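Long-range contacts in purine-binding protein BAB2_0673 (Brucella melitensis biovar Abortus, PDB 3S99), which binds adenine and probably other purines such as guanine, and may serve an ABC-type uptake system for them: residues V138-I142 with L248-V252; K149-I155 with V209-H215. All blocks are in the same frame, centred on the assembly; numbering follows the deposited sequence.

Overall arrangement
Coming from the N terminus, the chain builds most of a first parallel sheet, then enters helix 132-146, which carries residues 138-142 of contact 1. Strand 151-156 follows directly, and contact 2 pairs nearly its whole length with strand 211-214 after 53 intervening residues that include helices 161-175 and 194-206. Only later, in strand 247-253, does the chain return to the helix and complete contact 1. The smaller loop therefore lies wholly within the larger. Contact 2 zips two neighbouring strands of the second sheet together; contact 1 lays a helix over that same sheet. They meet where L248 CD1 packs on I211 CD1 and Q139 approaches T213.

Contact 1 (V138-I142 with L248-V252); sequences VQGVI and LTAVV
Q139 lays the end of its side chain against one methyl of V251: V251 CG2 sits over the flat face of the Q139 amide, with OE1 3.2 Å and CD 3.4 Å from that carbon. NE2 lies only a little farther from the same methyl, at 3.6 Å, which puts the whole head group against V251. The reach comes from an extended chain: CG stands anti to the carbonyl carbon (chi1 -62°) and the rest runs on straight (chi2 -174°), carrying the amide from the helix across to the strand. There OE1 also touches A250 CA, at 3.4 Å, close to the strand backbone.

One turn on, I142 points at the strand and works with two branches. CD1 meets T249 CG2 at 3.6 Å, the I142 side chain coming at that of T249 nearly square on, while CG2 reaches L248 CD1 at 4.2 Å, these two side chains running antiparallel alongside one another. T249 thus gives its methyl to the helix, and its OG1 hydrogen-bonds A288 O. F233 and M287, from the two strands flanking 247-253, help to enclose Q139 and T249.

All the touching residues are buried. The helix and strand segments run nearly antiparallel, at 164°, with their axes 9.5 Å apart at closest approach. This is the layered packing of an alpha/beta domain, a helix lying over one face of a sheet, in the periplasmic-binding-protein fold of the BMP lipoprotein family.

Contact 2 (K149-I155 with V209-H215); sequences KGIAGYI and VDIITQH
T213 CG2 sits over one face of the Y154 ring, offset toward the rim on the CD2 side and 3.7 Å from the ring centroid, a CH-pi contact between neighbours on paired strands. Y154 gets its ring there by setting CG anti to the backbone N (chi1 -151°), and F170 adds an edge-to-face partner. On this same face of the sheet A152 CB packs on I211 CB at 4.0 Å. The other face holds I155, whose CD1 approaches I212 CG2 and whose outer side is covered by helix 194-206. Toward the start of the pair, V209 folds over the backbone of G153, with CB 3.5 Å from G153 N; I212 CD1 also comes down on G153, 4.1 Å from its CA.

Strands 151-156 and 211-214 are adjacent and parallel in the second sheet, a pairing characteristic of the Rossmann-like alpha/beta domains of periplasmic binding proteins. The backbone bonds alternate: G153 N gives to I211 O, T213 N to G153 O, I155 N to T213 O and H215 N to I155 O, the last at 2.8 Å.

Past the early end, D210 N bonds to I151 O, and its carboxylate turns back so that OD2 accepts from K149 N on the syn side at 3.2 Å. D210 OD1 is held by S147 OG, while K149 NZ bonds to G208 O.

At the far end lies the adenine pocket. H215 touches the bound purine; its NE2 is hydrogen-bonded to E162, and a water in the plane of the imidazole joins ND1, 2.6 Å away, to Y154 OH.

Contact 1 (V138-I142 with L248-V252)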
loop_
_atom_site.group_PDB
_atom_site.type_symbol
_atom_site.label_atom_id
_atom_site.label_comp_id
_atom_site.label_asym_id
_atom_site.label_seq_id
_atom_site.Cartn_x
_atom_site.Cartn_y
_atom_site.Cartn_z
ATOM N N VAL A 138 12.776 2.067 -2.804
ATOM C CA VAL A 138 13.595 0.924 -3.055
ATOM C C VAL A 138 13.303 0.282 -4.410
ATOM O O VAL A 138 14.212 -0.041 -5.158
ATOM C CB VAL A 138 13.405 -0.167 -1.972
ATOM C CG1 VAL A 138 14.409 -1.251 -2.187
ATOM C CG2 VAL A 138 13.518 0.418 -0.570
ATOM N N GLN A 139 12.012 0.116 -4.748
ATOM C CA GLN A 139 11.683 -0.455 -6.040
ATOM C C GLN A 139 12.160 0.429 -7.186
ATOM O O GLN A 139 12.504 -0.070 -8.254
ATOM C CB GLN A 139 10.153 -0.759 -6.133
ATOM C CG GLN A 139 9.744 -1.784 -5.090
ATOM C CD GLN A 139 8.315 -2.302 -5.133
ATOM O OE1 GLN A 139 8.071 -3.393 -4.627
ATOM N NE2 GLN A 139 7.365 -1.523 -5.678
ATOM N N GLY A 140 12.134 1.742 -7.000
ATOM C CA GLY A 140 12.554 2.656 -8.044
ATOM C C GLY A 140 14.045 2.507 -8.289
ATOM O O GLY A 140 14.504 2.467 -9.439
ATOM N N VAL A 141 14.805 2.398 -7.200
ATOM C CA VAL A 141 16.247 2.161 -7.298
ATOM C C VAL A 141 16.488 0.889 -8.119
ATOM O O VAL A 141 17.299 0.876 -9.046
ATOM C CB VAL A 141 16.892 2.050 -5.914
ATOM C CG1 VAL A 141 18.347 1.585 -6.038
ATOM C CG2 VAL A 141 16.803 3.409 -5.177
ATOM N N ILE A 142 15.779 -0.179 -7.774
ATOM C CA ILE A 142 15.951 -1.467 -8.452
ATOM C C ILE A 142 15.566 -1.328 -9.914
ATOM O O ILE A 142 16.286 -1.799 -10.790
ATOM C CB ILE A 142 15.101 -2.600 -7.800
ATOM C CG1 ILE A 142 15.594 -2.902 -6.357
ATOM C CG2 ILE A 142 15.169 -3.849 -8.635
ATOM C CD1 ILE A 142 14.528 -3.572 -5.440
ATOM N N LEU A 248 10.900 -9.082 -8.803
ATOM C CA LEU A 248 12.169 -8.546 -8.278
ATOM C C LEU A 248 12.113 -8.420 -6.758
ATOM O O LEU A 248 13.061 -8.735 -6.059
ATOM C CB LEU A 248 12.437 -7.194 -8.908
ATOM C CG LEU A 248 12.655 -7.220 -10.430
ATOM C CD1 LEU A 248 12.432 -5.857 -11.060
ATOM C CD2 LEU A 248 14.061 -7.740 -10.763
ATOM N N THR A 249 10.984 -7.941 -6.260
ATOM C CA THR A 249 10.681 -7.865 -4.841
ATOM C C THR A 249 9.247 -7.359 -4.749
ATOM O O THR A 249 8.536 -7.295 -5.755
ATOM C CB THR A 249 11.661 -6.919 -4.046
ATOM O OG1 THR A 249 11.347 -6.953 -2.651
ATOM C CG2 THR A 249 11.603 -5.476 -4.556
ATOM N N ALA A 250 8.831 -6.989 -3.549
ATOM C CA ALA A 250 7.492 -6.476 -3.318
ATOM C C ALA A 250 7.494 -5.644 -2.043
ATOM O O ALA A 250 8.232 -5.937 -1.143
ATOM C CB ALA A 250 6.488 -7.613 -3.195
ATOM N N VAL A 251 6.643 -4.621 -1.989
ATOM C CA VAL A 251 6.388 -3.865 -0.775
ATOM C C VAL A 251 5.312 -4.592 0.046
ATOM O O VAL A 251 4.152 -4.581 -0.326
ATOM C CB VAL A 251 5.920 -2.457 -1.130
ATOM C CG1 VAL A 251 5.755 -1.574 0.147
ATOM C CG2 VAL A 251 6.921 -1.796 -2.095
ATOM N N VAL A 252 5.710 -5.209 1.168
ATOM C CA VAL A 252 4.864 -6.119 1.900
ATOM C C VAL A 252 4.306 -5.376 3.102
ATOM O O VAL A 252 5.026 -4.680 3.801
ATOM C CB VAL A 252 5.610 -7.389 2.361
ATOM C CG1 VAL A 252 4.705 -8.293 3.268
ATOM C CG2 VAL A 252 6.124 -8.196 1.145
#

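Contact 2 (K149-I155 with V209-H215)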
loop_
_atom_site.group_PDB
_atom_site.type_symbol
_atom_site.label_atom_id
_atom_site.label_comp_id
_atom_site.label_asym_id
_atom_site.label_seq_id
_atom_site.Cartn_x
_atom_site.Cartn_y
_atom_site.Cartn_z
ATOM N N LYS A 149 15.913 -0.015 -20.939
ATOM C CA LYS A 149 15.273 1.110 -21.633
ATOM C C LYS A 149 15.099 2.319 -20.743
ATOM O O LYS A 149 14.943 3.452 -21.235
ATOM C CB LYS A 149 13.887 0.691 -22.145
ATOM C CG LYS A 149 13.921 -0.279 -23.320
ATOM C CD LYS A 149 12.501 -0.706 -23.732
ATOM C CE LYS A 149 12.536 -1.634 -24.916
ATOM N NZ LYS A 149 11.180 -2.146 -25.343
ATOM N N GLY A 150 15.099 2.097 -19.432
ATOM C CA GLY A 150 14.777 3.164 -18.505
ATOM C C GLY A 150 13.296 3.545 -18.509
ATOM O O GLY A 150 12.950 4.708 -18.320
ATOM N N ILE A 151 12.422 2.566 -18.733
ATOM C CA ILE A 151 10.972 2.814 -18.714
ATOM C C ILE A 151 10.214 1.738 -17.954
ATOM O O ILE A 151 10.327 0.546 -18.287
ATOM C CB ILE A 151 10.337 2.815 -20.121
ATOM C CG1 ILE A 151 11.131 3.669 -21.116
ATOM C CG2 ILE A 151 8.871 3.301 -20.026
ATOM C CD1 ILE A 151 10.933 3.270 -22.601
ATOM N N ALA A 152 9.398 2.176 -16.989
ATOM C CA ALA A 152 8.509 1.313 -16.245
ATOM C C ALA A 152 7.036 1.575 -16.575
ATOM O O ALA A 152 6.630 2.696 -16.827
ATOM C CB ALA A 152 8.736 1.473 -14.756
ATOM N N GLY A 153 6.242 0.525 -16.589
ATOM C CA GLY A 153 4.782 0.654 -16.639
ATOM C C GLY A 153 4.195 0.715 -15.255
ATOM O O GLY A 153 4.506 -0.103 -14.401
ATOM N N TYR A 154 3.350 1.697 -15.011
ATOM C CA TYR A 154 2.784 1.874 -13.677
ATOM C C TYR A 154 1.267 1.794 -13.763
ATOM O O TYR A 154 0.633 2.573 -14.468
ATOM C CB TYR A 154 3.239 3.208 -13.108
ATOM C CG TYR A 154 3.340 3.272 -11.602
ATOM C CD1 TYR A 154 2.212 3.154 -10.787
ATOM C CD2 TYR A 154 4.569 3.544 -10.985
ATOM C CE1 TYR A 154 2.335 3.210 -9.373
ATOM C CE2 TYR A 154 4.691 3.606 -9.591
ATOM C CZ TYR A 154 3.562 3.446 -8.796
ATOM O OH TYR A 154 3.682 3.553 -7.422
ATOM N N ILE A 155 0.694 0.840 -13.051
ATOM C CA ILE A 155 -0.760 0.600 -13.096
ATOM C C ILE A 155 -1.377 1.268 -11.868
ATOM O O ILE A 155 -1.237 0.776 -10.747
ATOM C CB ILE A 155 -1.082 -0.875 -13.143
ATOM C CG1 ILE A 155 -0.446 -1.482 -14.384
ATOM C CG2 ILE A 155 -2.634 -1.120 -13.125
ATOM C CD1 ILE A 155 -0.504 -2.996 -14.445
ATOM N N VAL A 209 7.394 -0.995 -22.291
ATOM C CA VAL A 209 8.001 -0.878 -20.950
ATOM C C VAL A 209 8.698 -2.189 -20.627
ATOM O O VAL A 209 8.284 -3.227 -21.104
ATOM C CB VAL A 209 6.998 -0.540 -19.811
ATOM C CG1 VAL A 209 6.147 0.703 -20.172
ATOM C CG2 VAL A 209 6.135 -1.750 -19.433
ATOM N N ASP A 210 9.758 -2.148 -19.828
ATOM C CA ASP A 210 10.408 -3.404 -19.471
ATOM C C ASP A 210 10.392 -3.719 -17.968
ATOM O O ASP A 210 10.982 -4.708 -17.536
ATOM C CB ASP A 210 11.794 -3.506 -20.140
ATOM C CG ASP A 210 12.756 -2.418 -19.706
ATOM O OD1 ASP A 210 12.414 -1.624 -18.812
ATOM O OD2 ASP A 210 13.867 -2.371 -20.262
ATOM N N ILE A 211 9.652 -2.912 -17.195
ATOM C CA ILE A 211 9.345 -3.180 -15.787
ATOM C C ILE A 211 7.853 -2.883 -15.533
ATOM O O ILE A 211 7.321 -1.924 -16.078
ATOM C CB ILE A 211 10.221 -2.293 -14.816
ATOM C CG1 ILE A 211 11.727 -2.559 -15.011
ATOM C CG2 ILE A 211 9.863 -2.558 -13.340
ATOM C CD1 ILE A 211 12.264 -3.771 -14.230
ATOM N N ILE A 212 7.181 -3.705 -14.727
ATOM C CA ILE A 212 5.760 -3.482 -14.362
ATOM C C ILE A 212 5.622 -3.315 -12.860
ATOM O O ILE A 212 6.239 -4.037 -12.061
ATOM C CB ILE A 212 4.847 -4.622 -14.829
ATOM C CG1 ILE A 212 4.667 -4.599 -16.353
ATOM C CG2 ILE A 212 3.487 -4.554 -14.127
ATOM C CD1 ILE A 212 3.996 -3.331 -16.925
ATOM N N THR A 213 4.842 -2.332 -12.473
ATOM C CA THR A 213 4.531 -2.139 -11.088
ATOM C C THR A 213 3.130 -1.577 -10.979
ATOM O O THR A 213 2.601 -0.996 -11.952
ATOM C CB THR A 213 5.547 -1.143 -10.444
ATOM O OG1 THR A 213 5.418 -1.192 -9.015
ATOM C CG2 THR A 213 5.285 0.235 -10.927
ATOM N N GLN A 214 2.560 -1.661 -9.791
ATOM C CA GLN A 214 1.131 -1.319 -9.616
ATOM C C GLN A 214 0.772 -0.763 -8.254
ATOM O O GLN A 214 1.475 -1.003 -7.279
ATOM C CB GLN A 214 0.261 -2.549 -9.854
ATOM C CG GLN A 214 0.286 -3.519 -8.681
ATOM C CD GLN A 214 -0.296 -4.845 -9.017
ATOM O OE1 GLN A 214 0.096 -5.476 -10.016
ATOM N NE2 GLN A 214 -1.219 -5.313 -8.176
ATOM N N HIS A 215 -0.350 -0.036 -8.202
ATOM C CA HIS A 215 -1.017 0.276 -6.936
ATOM C C HIS A 215 -2.450 -0.258 -6.877
ATOM O O HIS A 215 -3.299 0.257 -6.141
ATOM C CB HIS A 215 -1.001 1.774 -6.698
ATOM C CG HIS A 215 -1.005 2.163 -5.252
ATOM N ND1 HIS A 215 -0.115 3.088 -4.732
ATOM C CD2 HIS A 215 -1.825 1.812 -4.229
ATOM C CE1 HIS A 215 -0.372 3.261 -3.446
ATOM N NE2 HIS A 215 -1.418 2.520 -3.119
HETATM O O HOH W 1 1.719 4.386 -6.131
#